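Side-chain contacts in aminomethyltransferase (Bartonella henselae, PDB 3GIR), which is a member of the aminomethyltransferase family, with a folate-binding domain and a C-terminal barrel domain: residues 265-270 against 353-358; 118-123 against 271-276; 358-361 against 366-369; 251-256 against 343-348. All coordinates share one frame; numbering follows the deposited sequence.

Contact 1 (265-270 against 353-358); sequences NDITPD and MGYVPV
The junction between the folate-binding domain and the C-terminal barrel is bridged here by Asp266 and Tyr355. Asp266 sits in a loop without regular structure, and Tyr355 lies on strand 349-356 of the barrel. Tyr355 OH gives a hydrogen bond of 2.7 Å to the backbone Asp266 O. The C=O...OH angle is 163°, so the hydroxyl meets the carbonyl almost head-on. Asp266 O lies in the plane of the phenol ring, at its edge, and is also 3.2 Å from Tyr355 CE2. Tyr355 CG stands anti to its own carbonyl carbon (chi1 -76°), which carries the ring across to the loop. Ile267 CG2 borders the same hydroxyl, 4.1 Å from Tyr355 OH. Arg308 makes a cation-pi contact with the ring.

The side chain of Asp266 turns to Met353, and the two cross at about a right angle. In the conformer described, the methyl Met353 CE comes within 3.3 Å of Asp266 CG. Met353 has a second conformer, so this close approach is doubtful. The buried carboxylate has its polar partners outside both segments. OD1 is hydrogen-bonded to the hydroxyls of Ser340 and Thr339. OD2 meets Arg255 in a salt bridge and accepts from Leu262 N. The contact is a buried domain junction in which a tyrosine on a barrel strand holds a backbone carbonyl of the folate-binding domain's loop.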
loop_
_atom_site.group_PDB
_atom_site.type_symbol
_atom_site.label_atom_id
_atom_site.label_comp_id
_atom_site.label_asym_id
_atom_site.label_seq_id
_atom_site.Cartn_x
_atom_site.Cartn_y
_atom_site.Cartn_z
ATOM N N ASN A 265 6.640 -3.921 7.407
ATOM C CA ASN A 265 5.902 -4.470 8.552
ATOM C C ASN A 265 5.434 -5.864 8.202
ATOM O O ASN A 265 6.011 -6.876 8.634
ATOM C CB ASN A 265 4.677 -3.636 8.908
ATOM C CG ASN A 265 5.000 -2.417 9.772
ATOM O OD1 ASN A 265 6.026 -1.746 9.570
ATOM N ND2 ASN A 265 4.099 -2.081 10.680
ATOM N N ASP A 266 4.423 -5.927 7.357
ATOM C CA ASP A 266 3.777 -7.189 7.041
ATOM C C ASP A 266 4.384 -8.007 5.947
ATOM O O ASP A 266 4.050 -9.169 5.806
ATOM C CB ASP A 266 2.333 -6.912 6.668
ATOM C CG ASP A 266 1.694 -5.921 7.610
ATOM O OD1 ASP A 266 1.619 -6.163 8.854
ATOM O OD2 ASP A 266 1.315 -4.843 7.088
ATOM N N ILE A 267 5.157 -7.370 5.081
ATOM C CA ILE A 267 5.905 -8.036 4.032
ATOM C C ILE A 267 7.289 -7.434 4.046
ATOM O O ILE A 267 7.433 -6.219 4.271
ATOM C CB ILE A 267 5.220 -7.955 2.684
ATOM C CG1 ILE A 267 4.791 -6.529 2.323
ATOM C CG2 ILE A 267 3.978 -8.893 2.681
ATOM C CD1 ILE A 267 4.104 -6.413 0.924
ATOM N N THR A 268 8.284 -8.257 3.742
ATOM C CA THR A 268 9.666 -7.852 3.770
ATOM C C THR A 268 10.407 -8.743 2.754
ATOM O O THR A 268 9.828 -9.692 2.202
ATOM C CB THR A 268 10.286 -8.055 5.152
ATOM O OG1 THR A 268 10.489 -9.452 5.323
ATOM C CG2 THR A 268 9.408 -7.538 6.293
ATOM N N PRO A 269 11.678 -8.439 2.493
ATOM C CA PRO A 269 12.436 -9.328 1.604
ATOM C C PRO A 269 12.630 -10.738 2.122
ATOM O O PRO A 269 13.049 -11.602 1.349
ATOM C CB PRO A 269 13.784 -8.608 1.489
ATOM C CG PRO A 269 13.477 -7.262 1.762
ATOM C CD PRO A 269 12.450 -7.278 2.855
ATOM N N ASP A 270 12.245 -10.979 3.376
ATOM C CA ASP A 270 12.217 -12.327 3.961
ATOM C C ASP A 270 10.887 -13.094 3.837
ATOM O O ASP A 270 10.771 -14.253 4.288
ATOM C CB ASP A 270 12.733 -12.254 5.412
ATOM C CG ASP A 270 14.227 -11.903 5.470
ATOM O OD1 ASP A 270 15.007 -12.441 4.653
ATOM O OD2 ASP A 270 14.616 -11.072 6.312
ATOM N N MET A 353 -2.349 -7.610 12.372
ATOM C CA MET A 353 -1.973 -8.644 11.404
ATOM C C MET A 353 -0.643 -9.175 11.855
ATOM O O MET A 353 0.108 -8.518 12.570
ATOM C CB MET A 353 -1.872 -8.130 9.958
ATOM C CG MET A 353 -3.169 -7.861 9.325
ATOM S SD MET A 353 -3.045 -7.561 7.530
ATOM C CE MET A 353 -1.463 -6.753 7.437
ATOM N N GLY A 354 -0.331 -10.411 11.459
ATOM C CA GLY A 354 0.951 -10.958 11.894
ATOM C C GLY A 354 1.186 -12.296 11.230
ATOM O O GLY A 354 0.429 -12.685 10.302
ATOM N N TYR A 355 2.191 -13.001 11.682
ATOM C CA TYR A 355 2.612 -14.300 11.169
ATOM C C TYR A 355 2.480 -15.344 12.213
ATOM O O TYR A 355 2.915 -15.160 13.334
ATOM C CB TYR A 355 4.038 -14.312 10.614
ATOM C CG TYR A 355 4.111 -13.644 9.240
ATOM C CD1 TYR A 355 3.967 -14.369 8.069
ATOM C CD2 TYR A 355 4.254 -12.266 9.135
ATOM C CE1 TYR A 355 3.998 -13.777 6.850
ATOM C CE2 TYR A 355 4.283 -11.666 7.861
ATOM C CZ TYR A 355 4.138 -12.429 6.747
ATOM O OH TYR A 355 4.110 -11.855 5.452
ATOM N N VAL A 356 1.915 -16.483 11.805
ATOM C CA VAL A 356 1.815 -17.703 12.632
ATOM C C VAL A 356 2.216 -18.871 11.708
ATOM O O VAL A 356 2.115 -18.808 10.488
ATOM C CB VAL A 356 0.429 -17.868 13.252
ATOM C CG1 VAL A 356 0.080 -16.710 14.232
ATOM C CG2 VAL A 356 -0.671 -18.096 12.156
ATOM N N PRO A 357 2.596 -20.026 12.302
ATOM C CA PRO A 357 2.861 -21.156 11.459
ATOM C C PRO A 357 1.582 -21.682 10.860
ATOM O O PRO A 357 0.462 -21.421 11.356
ATOM C CB PRO A 357 3.482 -22.171 12.450
ATOM C CG PRO A 357 3.845 -21.390 13.657
ATOM C CD PRO A 357 2.778 -20.340 13.713
ATOM N N VAL A 358 1.732 -22.450 9.781
ATOM C CA VAL A 358 0.554 -22.930 9.070
ATOM C C VAL A 358 -0.459 -23.673 9.942
ATOM O O VAL A 358 -1.673 -23.528 9.774
ATOM C CB VAL A 358 0.991 -23.724 7.791
ATOM C CG1 VAL A 358 1.700 -25.001 8.110
ATOM C CG2 VAL A 358 -0.214 -23.971 6.844
#

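Contact 2 (118-123 against 271-276); sequences YLLNER and TTPIDA
Pro273 packs over one face of the Tyr118 ring, and this is the tight part of the contact. Pro273 CG stands 3.9 Å from the centroid of the Tyr118 ring, 29° off the ring normal, as a CH-pi contact. Pro273 CB reaches the phenol end, 3.4 Å from Tyr118 OH. That hydroxyl is hydrogen-bonded to Leu278 O. The chi1 of Tyr118 is 23°, away from any staggered position, which suggests some strain in placing the ring. Leu120 adds one methyl to the same proline ring, with CD2 3.9 Å from Pro273 CG.

The other end is loose. Thr272 CG2 lies 3.8 Å from the backbone Arg123 O, and Arg123 is exposed. Each segment holds its own shape here. Arg123 N donates to Asn121 OD1, an Asx turn. Thr272 OG1 accepts from Asp275 N at 3.2 Å with an N-H...O angle of 170°, an ST motif. In return Asp275 OD2 accepts from Thr272 N.

Strand 126-136 flanks the contact through Ile126, which touches both Tyr118 and Leu120. Helix 295-304 brings Phe298 against Pro273 and Ser301 against Thr272.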
loop_
_atom_site.group_PDB
_atom_site.type_symbol
_atom_site.label_atom_id
_atom_site.label_comp_id
_atom_site.label_asym_id
_atom_site.label_seq_id
_atom_site.Cartn_x
_atom_site.Cartn_y
_atom_site.Cartn_z
ATOM N N TYR A 118 4.706 -6.986 -7.351
ATOM C CA TYR A 118 5.859 -6.874 -6.451
ATOM C C TYR A 118 7.154 -7.186 -7.146
ATOM O O TYR A 118 7.201 -8.025 -8.044
ATOM C CB TYR A 118 5.685 -7.801 -5.205
ATOM C CG TYR A 118 4.777 -8.958 -5.359
ATOM C CD1 TYR A 118 5.116 -10.011 -6.182
ATOM C CD2 TYR A 118 3.602 -9.072 -4.626
ATOM C CE1 TYR A 118 4.283 -11.109 -6.293
ATOM C CE2 TYR A 118 2.765 -10.157 -4.781
ATOM C CZ TYR A 118 3.128 -11.166 -5.598
ATOM O OH TYR A 118 2.356 -12.302 -5.736
ATOM N N LEU A 119 8.190 -6.511 -6.705
ATOM C CA LEU A 119 9.545 -6.756 -7.150
ATOM C C LEU A 119 10.092 -7.890 -6.265
ATOM O O LEU A 119 10.204 -7.735 -5.068
ATOM C CB LEU A 119 10.345 -5.463 -6.952
ATOM C CG LEU A 119 11.695 -5.436 -7.562
ATOM C CD1 LEU A 119 11.654 -5.400 -9.152
ATOM C CD2 LEU A 119 12.557 -4.249 -6.943
ATOM N N LEU A 120 10.484 -9.016 -6.864
ATOM C CA LEU A 120 10.992 -10.150 -6.074
ATOM C C LEU A 120 12.469 -10.260 -6.213
ATOM O O LEU A 120 13.031 -9.950 -7.308
ATOM C CB LEU A 120 10.360 -11.401 -6.631
ATOM C CG LEU A 120 8.884 -11.499 -6.578
ATOM C CD1 LEU A 120 8.530 -12.866 -7.182
ATOM C CD2 LEU A 120 8.278 -11.350 -5.181
ATOM N N ASN A 121 13.114 -10.720 -5.148
ATOM C CA ASN A 121 14.507 -11.164 -5.256
ATOM C C ASN A 121 14.596 -12.593 -5.762
ATOM O O ASN A 121 13.583 -13.219 -6.060
ATOM C CB ASN A 121 15.251 -10.950 -3.963
ATOM C CG ASN A 121 14.761 -11.826 -2.803
ATOM O OD1 ASN A 121 14.245 -12.889 -2.997
ATOM N ND2 ASN A 121 14.952 -11.320 -1.597
ATOM N N GLU A 122 15.845 -13.115 -5.848
ATOM C CA GLU A 122 16.119 -14.410 -6.461
ATOM C C GLU A 122 15.472 -15.557 -5.674
ATOM O O GLU A 122 15.136 -16.588 -6.265
ATOM C CB GLU A 122 17.657 -14.706 -6.607
ATOM N N ARG A 123 15.190 -15.308 -4.390
ATOM C CA ARG A 123 14.556 -16.268 -3.487
ATOM C C ARG A 123 13.066 -16.021 -3.321
ATOM O O ARG A 123 12.394 -16.590 -2.453
ATOM C CB ARG A 123 15.252 -16.186 -2.138
ATOM C CG ARG A 123 16.766 -16.543 -2.238
ATOM C CD ARG A 123 17.575 -16.358 -0.966
ATOM N NE ARG A 123 17.325 -15.103 -0.233
ATOM C CZ ARG A 123 17.492 -13.849 -0.693
ATOM N NH1 ARG A 123 17.885 -13.578 -1.965
ATOM N NH2 ARG A 123 17.245 -12.835 0.133
ATOM N N THR A 271 9.842 -12.473 3.263
ATOM C CA THR A 271 8.568 -13.083 3.097
ATOM C C THR A 271 8.304 -13.204 1.614
ATOM O O THR A 271 8.324 -12.215 0.874
ATOM C CB THR A 271 7.421 -12.176 3.727
ATOM O OG1 THR A 271 7.370 -10.886 3.096
ATOM C CG2 THR A 271 7.600 -11.966 5.253
ATOM N N THR A 272 8.069 -14.408 1.147
ATOM C CA THR A 272 7.605 -14.633 -0.193
ATOM C C THR A 272 6.122 -14.318 -0.316
ATOM O O THR A 272 5.451 -14.205 0.705
ATOM C CB THR A 272 7.821 -16.081 -0.612
ATOM O OG1 THR A 272 6.898 -16.934 0.089
ATOM C CG2 THR A 272 9.246 -16.506 -0.412
ATOM N N PRO A 273 5.583 -14.207 -1.551
ATOM C CA PRO A 273 4.164 -13.985 -1.659
ATOM C C PRO A 273 3.355 -15.171 -1.127
ATOM O O PRO A 273 2.212 -14.990 -0.752
ATOM C CB PRO A 273 3.919 -13.800 -3.177
ATOM C CG PRO A 273 5.214 -13.274 -3.647
ATOM C CD PRO A 273 6.260 -14.042 -2.848
ATOM N N ILE A 274 3.983 -16.344 -1.079
ATOM C CA ILE A 274 3.321 -17.528 -0.583
ATOM C C ILE A 274 3.100 -17.342 0.910
ATOM O O ILE A 274 1.960 -17.505 1.382
ATOM C CB ILE A 274 4.144 -18.826 -0.912
ATOM C CG1 ILE A 274 4.336 -19.026 -2.453
ATOM C CG2 ILE A 274 3.473 -20.056 -0.313
ATOM C CD1 ILE A 274 5.227 -17.910 -3.261
ATOM N N ASP A 275 4.158 -16.981 1.648
ATOM C CA ASP A 275 4.023 -16.764 3.097
ATOM C C ASP A 275 3.005 -15.632 3.350
ATOM O O ASP A 275 2.225 -15.657 4.280
ATOM C CB ASP A 275 5.369 -16.321 3.701
ATOM C CG ASP A 275 6.512 -17.250 3.394
ATOM O OD1 ASP A 275 6.227 -18.477 3.322
ATOM O OD2 ASP A 275 7.694 -16.710 3.283
ATOM N N ALA A 276 3.058 -14.581 2.524
ATOM C CA ALA A 276 2.231 -13.412 2.695
ATOM C C ALA A 276 0.803 -13.505 2.204
ATOM O O ALA A 276 0.028 -12.568 2.343
ATOM C CB ALA A 276 2.957 -12.168 2.024
#

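Contact 3 (358-361 against 366-369); sequences VAWK and EVFT
The one-turn 3-10 segment 358-360 approaches the start of strand 366-371, with Trp360 CA and Val367 CA 8.0 Å apart. Both belong to the C-terminal barrel domain, where the loop after strand 349-356 leads into an outermost strand of its antiparallel sheet. The backbone bond from Lys361 N to Val358 O, 3.1 Å, closes the turn.

Trp360 carries the contact from the turn. Its side chain sets out toward the strand. The first torsion (chi1 -81°) swings the indole over to the strand, and the second (chi2 -96°) turns it so that CD1 leads. Val367 answers with one methyl, CG1, which approaches the indole at an oblique angle. The contact is small, and its side-chain part is apolar.

Trp360 is only partly covered by the protein and also touches a crystal neighbour. Within the chain, Asp329 and Thr365 touch it too. Ile335 of strand 334-344 packs against both Trp360 and Val367. Val367 is buried and also meets Leu313 and Leu378 of two more strands.

The backbone Glu366 O lies near the indole plane at its edge, 4.2 Å from Trp360 CD1. That same carbon, Trp360 CD1, is 3.9 Å from Val367 CG1.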
loop_
_atom_site.group_PDB
_atom_site.type_symbol
_atom_site.label_atom_id
_atom_site.label_comp_id
_atom_site.label_asym_id
_atom_site.label_seq_id
_atom_site.Cartn_x
_atom_site.Cartn_y
_atom_site.Cartn_z
ATOM N N VAL A 358 1.732 -22.450 9.781
ATOM C CA VAL A 358 0.554 -22.930 9.070
ATOM C C VAL A 358 -0.459 -23.673 9.942
ATOM O O VAL A 358 -1.673 -23.528 9.774
ATOM C CB VAL A 358 0.991 -23.724 7.791
ATOM C CG1 VAL A 358 1.700 -25.001 8.110
ATOM C CG2 VAL A 358 -0.214 -23.971 6.844
ATOM N N ALA A 359 0.041 -24.429 10.905
ATOM C CA ALA A 359 -0.853 -25.137 11.841
ATOM C C ALA A 359 -1.812 -24.321 12.672
ATOM O O ALA A 359 -2.801 -24.824 13.144
ATOM C CB ALA A 359 -0.051 -26.121 12.769
ATOM N N TRP A 360 -1.523 -23.021 12.813
ATOM C CA TRP A 360 -2.328 -22.108 13.580
ATOM C C TRP A 360 -3.139 -21.163 12.730
ATOM O O TRP A 360 -3.771 -20.244 13.274
ATOM C CB TRP A 360 -1.424 -21.258 14.471
ATOM C CG TRP A 360 -0.963 -21.976 15.807
ATOM C CD1 TRP A 360 -1.545 -21.854 17.022
ATOM C CD2 TRP A 360 0.106 -22.865 15.943
ATOM N NE1 TRP A 360 -0.917 -22.677 17.919
ATOM C CE2 TRP A 360 0.131 -23.287 17.286
ATOM C CE3 TRP A 360 1.039 -23.390 15.063
ATOM C CZ2 TRP A 360 1.069 -24.206 17.770
ATOM C CZ3 TRP A 360 1.999 -24.293 15.546
ATOM C CH2 TRP A 360 2.009 -24.662 16.910
ATOM N N LYS A 361 -3.117 -21.346 11.412
ATOM C CA LYS A 361 -3.743 -20.298 10.549
ATOM C C LYS A 361 -5.246 -20.401 10.433
ATOM O O LYS A 361 -5.894 -19.488 9.893
ATOM C CB LYS A 361 -3.052 -20.227 9.200
ATOM C CG LYS A 361 -3.550 -21.200 8.196
ATOM C CD LYS A 361 -3.061 -20.772 6.811
ATOM C CE LYS A 361 -3.265 -21.840 5.797
ATOM N NZ LYS A 361 -2.665 -21.367 4.516
ATOM N N GLU A 366 -6.772 -19.555 18.716
ATOM C CA GLU A 366 -6.138 -18.765 19.816
ATOM C C GLU A 366 -4.609 -18.823 19.749
ATOM O O GLU A 366 -3.990 -19.901 19.749
ATOM C CB GLU A 366 -6.585 -19.274 21.186
ATOM C CG GLU A 366 -8.029 -19.200 21.446
ATOM C CD GLU A 366 -8.435 -19.695 22.853
ATOM O OE1 GLU A 366 -7.774 -20.587 23.466
ATOM O OE2 GLU A 366 -9.421 -19.144 23.332
ATOM N N VAL A 367 -4.022 -17.606 19.830
ATOM C CA VAL A 367 -2.590 -17.415 20.056
ATOM C C VAL A 367 -2.471 -16.413 21.168
ATOM O O VAL A 367 -3.435 -15.792 21.570
ATOM C CB VAL A 367 -1.811 -17.000 18.795
ATOM C CG1 VAL A 367 -1.931 -18.076 17.667
ATOM C CG2 VAL A 367 -2.272 -15.661 18.227
ATOM N N PHE A 368 -1.259 -16.264 21.677
ATOM C CA PHE A 368 -1.090 -15.446 22.881
ATOM C C PHE A 368 0.131 -14.545 22.790
ATOM O O PHE A 368 1.087 -14.809 22.098
ATOM C CB PHE A 368 -0.920 -16.391 24.114
ATOM C CG PHE A 368 -2.033 -17.388 24.258
ATOM C CD1 PHE A 368 -3.147 -17.045 24.958
ATOM C CD2 PHE A 368 -1.994 -18.605 23.564
ATOM C CE1 PHE A 368 -4.236 -17.914 25.026
ATOM C CE2 PHE A 368 -3.112 -19.459 23.580
ATOM C CZ PHE A 368 -4.184 -19.112 24.329
ATOM N N THR A 369 0.015 -13.458 23.528
ATOM C CA THR A 369 1.206 -12.564 23.786
ATOM C C THR A 369 1.265 -12.226 25.264
ATOM O O THR A 369 0.428 -12.628 26.052
ATOM C CB THR A 369 1.125 -11.316 22.887
ATOM O OG1 THR A 369 2.411 -10.691 22.834
ATOM C CG2 THR A 369 0.140 -10.354 23.369
#

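Contact 4 (251-256 against 343-348); sequences RDSLRL and FGPSFD
Helix 248-257, at residues 251-256, lies against the end of strand 334-344 and the turn after it, with Ser253 CA and Gly344 CA 5.6 Å apart. The strand ends at Gly344. Residues 345-347 then have helical backbone angles, and a weak bond runs from Asp348 N to Gly344 O.

Ser253 is the residue that touches. Its CB meets the backbone Phe343 O at 3.6 Å. The same Ser253 CB is 4.3 Å from Pro345 CD. The contact is thus made by carbon, while the hydroxyl is used in another direction. Ser253 OG sits between its backbone N and carbonyl carbon (chi1 53°). There it is hydrogen-bonded to His69 ND1 and Ala250 O.

This is an inter-domain contact: a helix of the folate-binding domain meets a strand end of the C-terminal barrel. His69 of helix 65-74 links the two sides, since its NE2 is hydrogen-bonded to Ser346 OG. Glu257 adds a second link, as its OE2 accepts from Phe347 N.

Along the helix, Arg255 holds Asp252 with two nitrogens. Arg255 NE and NH2 both reach Asp252 OD1, at 3.0 Å and 2.9 Å. That oxygen lies in the guanidinium plane, within 1°. NH2 uses the syn lone pair of the oxygen, whereas NE comes from above the carboxylate plane. These two hydrogen bonds, part of a salt bridge, meet on one oxygen and hold the guanidinium's rotation. Arg255 NH2 also bonds Ser340 OG of strand 334-344, and Arg255 NH1 bonds Leu260 O.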
loop_
_atom_site.group_PDB
_atom_site.type_symbol
_atom_site.label_atom_id
_atom_site.label_comp_id
_atom_site.label_asym_id
_atom_site.label_seq_id
_atom_site.Cartn_x
_atom_site.Cartn_y
_atom_site.Cartn_z
ATOM N N ARG A 251 -4.015 7.004 8.391
ATOM C CA ARG A 251 -3.720 6.204 7.196
ATOM C C ARG A 251 -3.456 4.737 7.564
ATOM O O ARG A 251 -3.904 3.817 6.887
ATOM C CB ARG A 251 -2.549 6.784 6.417
ATOM C CG ARG A 251 -2.022 5.972 5.285
ATOM C CD ARG A 251 -1.103 6.778 4.461
ATOM N NE ARG A 251 -0.200 6.048 3.576
ATOM C CZ ARG A 251 -0.445 5.794 2.307
ATOM N NH1 ARG A 251 -1.607 6.113 1.772
ATOM N NH2 ARG A 251 0.505 5.193 1.573
ATOM N N ASP A 252 -2.660 4.551 8.609
ATOM C CA ASP A 252 -2.373 3.205 9.079
ATOM C C ASP A 252 -3.605 2.426 9.616
ATOM O O ASP A 252 -3.741 1.257 9.304
ATOM C CB ASP A 252 -1.231 3.258 10.150
ATOM C CG ASP A 252 -0.584 1.901 10.329
ATOM O OD1 ASP A 252 -0.116 1.322 9.330
ATOM O OD2 ASP A 252 -0.691 1.370 11.471
ATOM N N SER A 253 -4.473 3.044 10.418
ATOM C CA SER A 253 -5.641 2.374 10.939
ATOM C C SER A 253 -6.608 2.037 9.820
ATOM O O SER A 253 -7.262 0.947 9.783
ATOM C CB SER A 253 -6.309 3.136 12.086
ATOM O OG SER A 253 -6.594 4.492 11.744
ATOM N N LEU A 254 -6.703 2.939 8.841
ATOM C CA LEU A 254 -7.555 2.649 7.698
ATOM C C LEU A 254 -7.092 1.446 6.924
ATOM O O LEU A 254 -7.932 0.561 6.553
ATOM C CB LEU A 254 -7.729 3.868 6.780
ATOM C CG LEU A 254 -8.492 5.049 7.362
ATOM C CD1 LEU A 254 -8.071 6.312 6.593
ATOM C CD2 LEU A 254 -10.049 4.884 7.313
ATOM N N ARG A 255 -5.833 1.443 6.504
ATOM C CA ARG A 255 -5.324 0.366 5.728
ATOM C C ARG A 255 -5.366 -0.964 6.474
ATOM O O ARG A 255 -5.600 -2.006 5.849
ATOM C CB ARG A 255 -3.928 0.672 5.168
ATOM C CG ARG A 255 -2.782 0.704 6.199
ATOM C CD ARG A 255 -2.190 -0.635 6.303
ATOM N NE ARG A 255 -1.246 -0.653 7.412
ATOM C CZ ARG A 255 -0.571 -1.719 7.850
ATOM N NH1 ARG A 255 -0.664 -2.906 7.296
ATOM N NH2 ARG A 255 0.269 -1.529 8.874
ATOM N N LEU A 256 -5.094 -0.935 7.759
ATOM C CA LEU A 256 -5.088 -2.159 8.560
ATOM C C LEU A 256 -6.480 -2.746 8.709
ATOM O O LEU A 256 -6.681 -3.950 8.490
ATOM C CB LEU A 256 -4.399 -1.873 9.898
ATOM C CG LEU A 256 -4.263 -3.010 10.924
ATOM C CD1 LEU A 256 -3.746 -4.288 10.222
ATOM C CD2 LEU A 256 -3.450 -2.538 12.153
ATOM N N PHE A 343 -5.770 0.543 17.087
ATOM C CA PHE A 343 -7.196 0.637 17.293
ATOM C C PHE A 343 -7.865 0.960 15.984
ATOM O O PHE A 343 -7.461 1.920 15.297
ATOM C CB PHE A 343 -7.522 1.680 18.339
ATOM C CG PHE A 343 -8.981 1.739 18.689
ATOM C CD1 PHE A 343 -9.536 0.817 19.561
ATOM C CD2 PHE A 343 -9.789 2.747 18.177
ATOM C CE1 PHE A 343 -10.883 0.875 19.852
ATOM C CE2 PHE A 343 -11.098 2.826 18.491
ATOM C CZ PHE A 343 -11.646 1.863 19.299
ATOM N N GLY A 344 -8.859 0.168 15.585
ATOM C CA GLY A 344 -9.626 0.500 14.377
ATOM C C GLY A 344 -10.941 1.152 14.745
ATOM O O GLY A 344 -11.824 0.465 15.248
ATOM N N PRO A 345 -11.117 2.443 14.511
ATOM C CA PRO A 345 -12.358 3.098 14.962
ATOM C C PRO A 345 -13.624 2.612 14.259
ATOM O O PRO A 345 -14.737 2.721 14.821
ATOM C CB PRO A 345 -12.109 4.574 14.630
ATOM C CG PRO A 345 -10.636 4.696 14.662
ATOM C CD PRO A 345 -10.137 3.447 14.050
ATOM N N SER A 346 -13.485 2.114 13.038
ATOM C CA SER A 346 -14.645 1.595 12.280
ATOM C C SER A 346 -14.999 0.217 12.795
ATOM O O SER A 346 -16.167 -0.064 13.064
ATOM C CB SER A 346 -14.444 1.597 10.783
ATOM O OG SER A 346 -14.081 2.857 10.339
ATOM N N PHE A 347 -13.989 -0.616 13.013
ATOM C CA PHE A 347 -14.176 -1.938 13.600
ATOM C C PHE A 347 -14.624 -1.834 15.066
ATOM O O PHE A 347 -15.283 -2.776 15.567
ATOM C CB PHE A 347 -12.860 -2.715 13.524
ATOM C CG PHE A 347 -12.982 -4.166 13.904
ATOM C CD1 PHE A 347 -13.772 -5.000 13.129
ATOM C CD2 PHE A 347 -12.360 -4.679 14.999
ATOM C CE1 PHE A 347 -13.908 -6.364 13.439
ATOM C CE2 PHE A 347 -12.461 -6.064 15.355
ATOM C CZ PHE A 347 -13.239 -6.891 14.543
ATOM N N ASP A 348 -14.318 -0.686 15.683
ATOM C CA ASP A 348 -14.547 -0.347 17.075
ATOM C C ASP A 348 -13.856 -1.305 18.008
ATOM O O ASP A 348 -14.436 -1.777 18.993
ATOM C CB ASP A 348 -16.025 -0.255 17.398
ATOM C CG ASP A 348 -16.277 0.468 18.690
ATOM O OD1 ASP A 348 -15.469 1.337 19.111
ATOM O OD2 ASP A 348 -17.301 0.123 19.306
#

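Overall arrangement
From the N terminus, contact 2 opens first, at 118-123, and closes a long loop at 271-276, within the folate-binding domain. Contacts 4 and 1 open inside that loop, at 251-256 and 265-270, and close beyond it, at 343-348 and 353-358. Each therefore crosses contact 2, and they also cross each other. Both join the folate-binding domain to neighbouring strands of the barrel. Contacts 1 and 2 touch where Ile267 packs on Ala276. Contacts 1 and 4 touch where Met353 packs on Leu256. Contact 3 closes a short loop within the barrel and begins where contact 1 ends, at the shared Val358.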